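Side-chain contact in putative cell adhesion protein (Parabacteroides distasonis, PDB 3LIU), which probably serves as a fimbrial subunit of the FimA/Mfa1 family, assembling into pili at the bacterial surface for adhesion: residues T112-S117 with V172-S177. Sequence-based numbering, arbitrary orientation.
Sequences TTINLS and VRDVAS
Ile114 and Asp174 make the closest side-chain approach between the two segments: the terminal methyl CD1 of Ile114 lies 3.3 Å from OD2 of Asp174 and 3.7 Å from its CB. The two side chains stand at about a right angle, so the isoleucine end touches the side of the aspartate. CG1 of Ile114 sits between its own backbone N and carbonyl carbon (chi1 55°), and a fully extended chi2 of 179° carries CD1 across the gap. OD1 of Asp174 takes a salt bridge from Arg356 and a hydrogen bond with Ser128; these two bonds hold that oxygen and probably contribute to placing the carboxylate, with OD2 against the methyl. Further along, CD1 of Leu116 approaches CG1 of Val175 at 4.3 Å, a looser apolar touch reached with the leucine CG anti to its backbone N (chi1 -174°). All four residues are buried. Ile96 of helix 94-101 also packs on Ile114. Asp174 lies at the break in strand 172-185 and Leu116 just follows strand 113-115, so the contact links two sheet regions near the middle of the chain, between two beta-rich lobes consistent with the transthyretin-like beta-sandwich domains of FimA/Mfa1-family fimbrillins.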
loop_
_atom_site.group_PDB
_atom_site.type_symbol
_atom_site.label_atom_id
_atom_site.label_comp_id
_atom_site.label_asym_id
_atom_site.label_seq_id
_atom_site.Cartn_x
_atom_site.Cartn_y
_atom_site.Cartn_z
ATOM N N THR A 112 -10.912 11.469 1.515
ATOM C CA THR A 112 -10.209 11.710 2.750
ATOM C C THR A 112 -8.771 11.159 2.722
ATOM O O THR A 112 -8.540 10.039 2.305
ATOM C CB THR A 112 -10.956 11.119 3.962
ATOM O OG1 THR A 112 -12.239 11.713 4.040
ATOM C CG2 THR A 112 -10.227 11.423 5.241
ATOM N N THR A 113 -7.807 11.984 3.123
ATOM C CA THR A 113 -6.404 11.608 3.018
ATOM C C THR A 113 -5.995 10.752 4.217
ATOM O O THR A 113 -6.189 11.165 5.353
ATOM C CB THR A 113 -5.502 12.832 2.920
ATOM O OG1 THR A 113 -5.822 13.536 1.708
ATOM C CG2 THR A 113 -4.011 12.386 2.879
ATOM N N ILE A 114 -5.419 9.575 3.974
ATOM C CA ILE A 114 -4.851 8.768 5.088
ATOM C C ILE A 114 -3.306 8.886 5.040
ATOM O O ILE A 114 -2.742 9.243 3.985
ATOM C CB ILE A 114 -5.351 7.267 5.070
ATOM C CG1 ILE A 114 -5.072 6.618 3.713
ATOM C CG2 ILE A 114 -6.833 7.214 5.576
ATOM C CD1 ILE A 114 -5.505 5.060 3.513
ATOM N N ASN A 115 -2.643 8.602 6.166
ATOM C CA ASN A 115 -1.203 8.823 6.342
ATOM C C ASN A 115 -0.477 7.522 6.645
ATOM O O ASN A 115 -0.899 6.732 7.493
ATOM C CB ASN A 115 -0.959 9.825 7.453
ATOM C CG ASN A 115 -1.680 11.116 7.213
ATOM O OD1 ASN A 115 -1.305 11.898 6.315
ATOM N ND2 ASN A 115 -2.750 11.344 7.978
ATOM N N LEU A 116 0.595 7.295 5.908
ATOM C CA LEU A 116 1.285 5.990 5.880
ATOM C C LEU A 116 1.844 5.616 7.229
ATOM O O LEU A 116 1.800 4.463 7.599
ATOM C CB LEU A 116 2.391 5.967 4.804
ATOM C CG LEU A 116 3.075 4.605 4.605
ATOM C CD1 LEU A 116 2.039 3.487 4.243
ATOM C CD2 LEU A 116 4.169 4.665 3.474
ATOM N N SER A 117 2.300 6.610 7.990
ATOM C CA SER A 117 2.875 6.367 9.277
ATOM C C SER A 117 1.877 5.776 10.288
ATOM O O SER A 117 2.326 5.239 11.308
ATOM C CB SER A 117 3.531 7.674 9.833
ATOM O OG SER A 117 2.533 8.661 10.032
ATOM N N VAL A 172 -11.005 -4.094 0.655
ATOM C CA VAL A 172 -9.724 -4.162 -0.005
ATOM C C VAL A 172 -8.730 -3.250 0.676
ATOM O O VAL A 172 -9.020 -2.087 0.908
ATOM C CB VAL A 172 -9.824 -3.799 -1.495
ATOM C CG1 VAL A 172 -8.418 -3.895 -2.161
ATOM C CG2 VAL A 172 -10.815 -4.710 -2.174
ATOM N N ARG A 173 -7.551 -3.779 0.980
ATOM C CA ARG A 173 -6.528 -2.991 1.676
ATOM C C ARG A 173 -6.161 -1.746 0.881
ATOM O O ARG A 173 -6.209 -1.747 -0.333
ATOM C CB ARG A 173 -5.268 -3.802 1.932
ATOM C CG ARG A 173 -5.428 -4.972 2.887
ATOM C CD ARG A 173 -4.083 -5.695 3.061
ATOM N NE ARG A 173 -4.175 -6.948 3.827
ATOM C CZ ARG A 173 -4.614 -8.124 3.354
ATOM N NH1 ARG A 173 -5.045 -8.241 2.129
ATOM N NH2 ARG A 173 -4.632 -9.207 4.132
ATOM N N ASP A 174 -5.777 -0.697 1.599
ATOM C CA ASP A 174 -5.366 0.551 1.007
ATOM C C ASP A 174 -3.818 0.596 0.848
ATOM O O ASP A 174 -3.291 1.565 0.333
ATOM C CB ASP A 174 -5.854 1.732 1.872
ATOM C CG ASP A 174 -7.357 2.063 1.690
ATOM O OD1 ASP A 174 -8.103 1.359 0.978
ATOM O OD2 ASP A 174 -7.800 3.088 2.275
ATOM N N VAL A 175 -3.090 -0.439 1.294
ATOM C CA VAL A 175 -1.649 -0.481 1.175
ATOM C C VAL A 175 -1.245 -1.646 0.229
ATOM O O VAL A 175 -2.050 -2.544 -0.037
ATOM C CB VAL A 175 -0.916 -0.653 2.549
ATOM C CG1 VAL A 175 -1.030 0.602 3.421
ATOM C CG2 VAL A 175 -1.441 -1.871 3.287
ATOM N N ALA A 176 0.003 -1.607 -0.233
ATOM C CA ALA A 176 0.691 -2.705 -0.952
ATOM C C ALA A 176 1.808 -3.197 -0.059
ATOM O O ALA A 176 2.260 -2.461 0.839
ATOM C CB ALA A 176 1.287 -2.219 -2.329
ATOM N N SER A 177 2.268 -4.435 -0.315
ATOM C CA SER A 177 3.341 -5.038 0.454
ATOM C C SER A 177 4.520 -5.230 -0.462
ATOM O O SER A 177 4.341 -5.758 -1.562
ATOM C CB SER A 177 2.906 -6.399 0.971
ATOM O OG SER A 177 4.031 -7.133 1.453
#